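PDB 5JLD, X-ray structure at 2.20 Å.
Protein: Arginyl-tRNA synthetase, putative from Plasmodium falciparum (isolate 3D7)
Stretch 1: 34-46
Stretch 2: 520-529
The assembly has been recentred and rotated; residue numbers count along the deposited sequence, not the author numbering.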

# COMPACT_ATOMS: atom_id res chain seq x y z
N ILE A 34 19.24 -11.05 12.44
CA ILE A 34 18.71 -10.11 11.46
C ILE A 34 19.39 -10.35 10.12
O ILE A 34 20.61 -10.49 10.03
CB ILE A 34 18.88 -8.65 11.90
CG1 ILE A 34 18.09 -8.40 13.19
CG2 ILE A 34 18.39 -7.72 10.81
CD1 ILE A 34 18.12 -6.95 13.67
N VAL A 35 18.57 -10.42 9.09
CA VAL A 35 19.02 -10.73 7.75
C VAL A 35 18.66 -9.58 6.81
O VAL A 35 17.53 -9.09 6.81
CB VAL A 35 18.40 -12.07 7.28
CG1 VAL A 35 18.51 -12.24 5.76
CG2 VAL A 35 19.08 -13.20 8.01
N THR A 36 19.65 -9.15 6.04
CA THR A 36 19.46 -8.13 5.02
C THR A 36 19.95 -8.63 3.67
O THR A 36 20.38 -9.78 3.54
CB THR A 36 20.21 -6.82 5.34
OG1 THR A 36 21.62 -7.06 5.27
CG2 THR A 36 19.85 -6.28 6.70
N TYR A 37 19.90 -7.76 2.68
CA TYR A 37 20.43 -8.05 1.37
C TYR A 37 21.87 -7.68 1.39
O TYR A 37 22.27 -6.75 2.09
CB TYR A 37 19.70 -7.27 0.26
CG TYR A 37 18.25 -7.65 0.12
CD1 TYR A 37 17.89 -8.97 -0.11
CD2 TYR A 37 17.24 -6.69 0.19
CE1 TYR A 37 16.57 -9.34 -0.24
CE2 TYR A 37 15.91 -7.04 0.04
CZ TYR A 37 15.59 -8.37 -0.17
OH TYR A 37 14.28 -8.75 -0.31
N ALA A 38 22.67 -8.44 0.66
CA ALA A 38 24.07 -8.10 0.51
C ALA A 38 24.20 -7.24 -0.73
O ALA A 38 23.26 -7.16 -1.54
CB ALA A 38 24.92 -9.36 0.37
N ASN A 39 25.33 -6.56 -0.85
CA ASN A 39 25.77 -5.99 -2.11
C ASN A 39 25.80 -7.10 -3.15
O ASN A 39 26.49 -8.10 -2.97
CB ASN A 39 27.16 -5.35 -1.94
CG ASN A 39 27.67 -4.70 -3.21
OD1 ASN A 39 27.42 -5.17 -4.32
ND2 ASN A 39 28.43 -3.62 -3.05
N LEU A 40 25.08 -6.91 -4.25
CA LEU A 40 24.90 -7.97 -5.24
C LEU A 40 26.21 -8.40 -5.91
O LEU A 40 26.33 -9.51 -6.42
CB LEU A 40 23.89 -7.52 -6.30
CG LEU A 40 23.33 -8.61 -7.21
CD1 LEU A 40 22.55 -9.65 -6.41
CD2 LEU A 40 22.43 -7.98 -8.27
N LYS A 41 27.21 -7.52 -5.90
CA LYS A 41 28.51 -7.85 -6.47
C LYS A 41 29.17 -8.95 -5.65
O LYS A 41 29.98 -9.73 -6.17
CB LYS A 41 29.42 -6.62 -6.52
N PHE A 42 28.79 -9.04 -4.38
CA PHE A 42 29.49 -9.93 -3.46
C PHE A 42 28.61 -11.02 -2.85
O PHE A 42 29.11 -12.08 -2.48
CB PHE A 42 30.15 -9.09 -2.38
CG PHE A 42 31.21 -8.16 -2.92
CD1 PHE A 42 32.49 -8.64 -3.21
CD2 PHE A 42 30.92 -6.83 -3.19
CE1 PHE A 42 33.46 -7.79 -3.73
CE2 PHE A 42 31.88 -5.98 -3.72
CZ PHE A 42 33.16 -6.47 -3.98
N GLY A 43 27.31 -10.78 -2.75
CA GLY A 43 26.43 -11.83 -2.28
C GLY A 43 24.96 -11.57 -2.57
O GLY A 43 24.63 -10.63 -3.29
N HIS A 44 24.10 -12.41 -2.00
CA HIS A 44 22.66 -12.26 -2.14
C HIS A 44 22.06 -11.77 -0.82
O HIS A 44 21.38 -10.73 -0.77
CB HIS A 44 22.03 -13.58 -2.58
CG HIS A 44 22.48 -14.05 -3.92
ND1 HIS A 44 22.23 -15.32 -4.40
CD2 HIS A 44 23.17 -13.41 -4.90
CE1 HIS A 44 22.73 -15.44 -5.61
NE2 HIS A 44 23.31 -14.30 -5.94
N TYR A 45 22.30 -12.52 0.25
CA TYR A 45 21.82 -12.11 1.56
C TYR A 45 23.00 -11.99 2.51
O TYR A 45 24.11 -12.42 2.20
CB TYR A 45 20.78 -13.10 2.12
CG TYR A 45 19.42 -13.02 1.46
CD1 TYR A 45 19.20 -13.62 0.23
CD2 TYR A 45 18.35 -12.35 2.06
CE1 TYR A 45 17.98 -13.56 -0.40
CE2 TYR A 45 17.10 -12.29 1.45
CZ TYR A 45 16.93 -12.90 0.21
OH TYR A 45 15.73 -12.87 -0.44
N GLN A 46 22.75 -11.44 3.68
CA GLN A 46 23.78 -11.09 4.63
C GLN A 46 23.24 -11.04 6.06
O GLN A 46 22.10 -10.65 6.28
CB GLN A 46 24.36 -9.74 4.25
CG GLN A 46 25.14 -9.04 5.33
CD GLN A 46 25.83 -7.83 4.76
OE1 GLN A 46 26.06 -7.76 3.55
NE2 GLN A 46 26.13 -6.85 5.61
N LEU A 520 12.50 -14.40 -6.99
CA LEU A 520 12.21 -15.12 -5.75
C LEU A 520 12.24 -14.21 -4.51
O LEU A 520 11.89 -14.66 -3.41
CB LEU A 520 13.19 -16.29 -5.57
CG LEU A 520 13.07 -17.38 -6.63
CD1 LEU A 520 14.26 -18.33 -6.53
CD2 LEU A 520 11.73 -18.13 -6.50
N LYS A 521 12.67 -12.96 -4.67
CA LYS A 521 12.62 -12.00 -3.56
C LYS A 521 11.21 -11.45 -3.27
O LYS A 521 10.99 -10.82 -2.25
CB LYS A 521 13.56 -10.82 -3.81
CG LYS A 521 15.06 -11.15 -3.75
CD LYS A 521 15.86 -9.86 -3.85
CE LYS A 521 17.35 -10.11 -3.76
NZ LYS A 521 18.08 -8.82 -3.87
N PHE A 522 10.29 -11.67 -4.20
CA PHE A 522 8.94 -11.09 -4.16
C PHE A 522 8.27 -11.21 -2.76
O PHE A 522 7.82 -10.22 -2.23
CB PHE A 522 8.08 -11.72 -5.27
CG PHE A 522 6.80 -10.97 -5.58
CD1 PHE A 522 6.82 -9.60 -5.76
CD2 PHE A 522 5.60 -11.65 -5.72
CE1 PHE A 522 5.65 -8.91 -6.07
CE2 PHE A 522 4.42 -10.97 -6.03
CZ PHE A 522 4.45 -9.59 -6.20
N PRO A 523 8.29 -12.41 -2.14
CA PRO A 523 7.66 -12.50 -0.82
C PRO A 523 8.27 -11.59 0.26
O PRO A 523 7.54 -11.20 1.19
CB PRO A 523 7.86 -13.98 -0.44
CG PRO A 523 7.93 -14.68 -1.77
CD PRO A 523 8.73 -13.74 -2.62
N ASP A 524 9.56 -11.26 0.14
CA ASP A 524 10.22 -10.38 1.10
C ASP A 524 9.52 -9.01 1.13
O ASP A 524 9.40 -8.38 2.18
CB ASP A 524 11.71 -10.18 0.76
CG ASP A 524 12.51 -11.50 0.73
OD1 ASP A 524 12.02 -12.58 1.09
OD2 ASP A 524 13.68 -11.44 0.33
N ILE A 525 9.08 -8.57 -0.05
CA ILE A 525 8.41 -7.27 -0.18
C ILE A 525 7.15 -7.24 0.69
O ILE A 525 6.89 -6.26 1.40
CB ILE A 525 8.04 -6.97 -1.65
CG1 ILE A 525 9.28 -7.01 -2.55
CG2 ILE A 525 7.33 -5.63 -1.75
CD1 ILE A 525 10.31 -5.95 -2.19
N PHE A 526 6.38 -8.32 0.65
CA PHE A 526 5.14 -8.40 1.40
C PHE A 526 5.43 -8.54 2.88
O PHE A 526 4.79 -7.89 3.72
CB PHE A 526 4.28 -9.54 0.88
CG PHE A 526 3.81 -9.31 -0.52
CD1 PHE A 526 2.65 -8.60 -0.77
CD2 PHE A 526 4.56 -9.76 -1.60
CE1 PHE A 526 2.23 -8.35 -2.07
CE2 PHE A 526 4.15 -9.52 -2.90
CZ PHE A 526 2.98 -8.82 -3.14
N TYR A 527 6.43 -9.38 3.18
CA TYR A 527 6.90 -9.51 4.55
C TYR A 527 7.19 -8.14 5.19
O TYR A 527 6.77 -7.86 6.32
CB TYR A 527 8.15 -10.40 4.59
CG TYR A 527 8.90 -10.40 5.90
CD1 TYR A 527 8.39 -11.06 7.01
CD2 TYR A 527 10.12 -9.75 6.02
CE1 TYR A 527 9.08 -11.08 8.22
CE2 TYR A 527 10.84 -9.77 7.22
CZ TYR A 527 10.31 -10.43 8.32
OH TYR A 527 11.00 -10.44 9.50
N TYR A 528 7.88 -7.27 4.46
CA TYR A 528 8.17 -5.97 5.07
C TYR A 528 6.99 -4.97 4.99
O TYR A 528 6.79 -4.16 5.91
CB TYR A 528 9.42 -5.38 4.45
CG TYR A 528 10.69 -5.99 5.02
CD1 TYR A 528 11.02 -5.81 6.36
CD2 TYR A 528 11.54 -6.77 4.23
CE1 TYR A 528 12.18 -6.37 6.90
CE2 TYR A 528 12.71 -7.33 4.76
CZ TYR A 528 13.01 -7.12 6.10
OH TYR A 528 14.16 -7.67 6.64
N ILE A 529 6.18 -5.03 3.93
CA ILE A 529 5.01 -4.16 3.82
C ILE A 529 4.07 -4.37 5.01
O ILE A 529 3.60 -3.41 5.62
CB ILE A 529 4.26 -4.39 2.51
CG1 ILE A 529 4.95 -3.63 1.38
CG2 ILE A 529 2.83 -3.88 2.62
CD1 ILE A 529 4.22 -3.71 0.05
O HOH W 1 20.84 -9.53 -2.87

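Stretch 2 meets a two-stranded hairpin of the same chain, and residues at least 476 positions apart in sequence come together here. The contact is small, burying 296 Å² in all. Three side chains of stretch 2 carry it: Lys 521, Asp 524 and Tyr 528.

Lys 521 comes first, and its CA-to-CB bond points toward the hairpin. Its side chain is almost fully extended: chi1 is m, and chi2, chi3 and chi4 are all t. This shape carries the chain across the ring of Tyr 37. CE of Lys 521 lies 3.7 Å from CE1 of Tyr 37. The ammonium nitrogen NZ of Lys 521 sits over one face of the Tyr 37 ring, 4.1 Å from the ring centroid and 24° off the ring normal. This is a cation-pi interaction, in which the positive charge lies against the electron-rich face of the ring. Nearer the backbone, CG of Lys 521 packs 3.8 Å from OH of Tyr 45. The long side chain thus touches both tyrosines.

A water extends the reach of Lys 521. Water 1 accepts a hydrogen bond from NZ of Lys 521 at 3.0 Å from its oxygen. The same water oxygen donates to O of His 44 at 2.5 Å, a short distance. The ammonium group is therefore tied to the hairpin backbone as well as to the aromatic face. The carbonyl of His 44 also accepts a backbone bond from Ala 38, with Ala 38 N at 3.0 Å from His 44 O.

Phe 522 points away from stretch 1. Pro 523 is out of reach.

Asp 524 is the polar centre of the contact. It lies on the helix and points toward the hairpin, with chi1 m. Its OD2 accepts two hydrogen bonds from stretch 1. OH of Tyr 37 donates to OD2 of Asp 524 at 2.8 Å, and OH of Tyr 45 donates to OD2 of Asp 524 at 2.6 Å. The two phenols converge on one carboxylate oxygen. OD2 lies at the edge of each ring, near its plane, as suits a bond made through the hydroxyl. The Tyr 37 ring thus has two partners in different directions, Lys 521 over a face and Asp 524 at the edge. Both oxygens of Asp 524 are also hydrogen-bonded elsewhere in the structure.

Tyr 45 starts sideways to stretch 2 at its CA-to-CB bond, but the end of its side chain comes nearer and brings the hydroxyl to Asp 524. The CA-to-CB bond of Tyr 37 points toward stretch 2.

Ile 525, Phe 526 and Tyr 527 make no contact within 4.5 Å.

Tyr 528 is one helical turn after Asp 524, and its N bonds to O of Asp 524 at 3.0 Å. It points toward stretch 1. Its OH comes to 3.7 Å from O of Val 35, a contact and not a hydrogen bond.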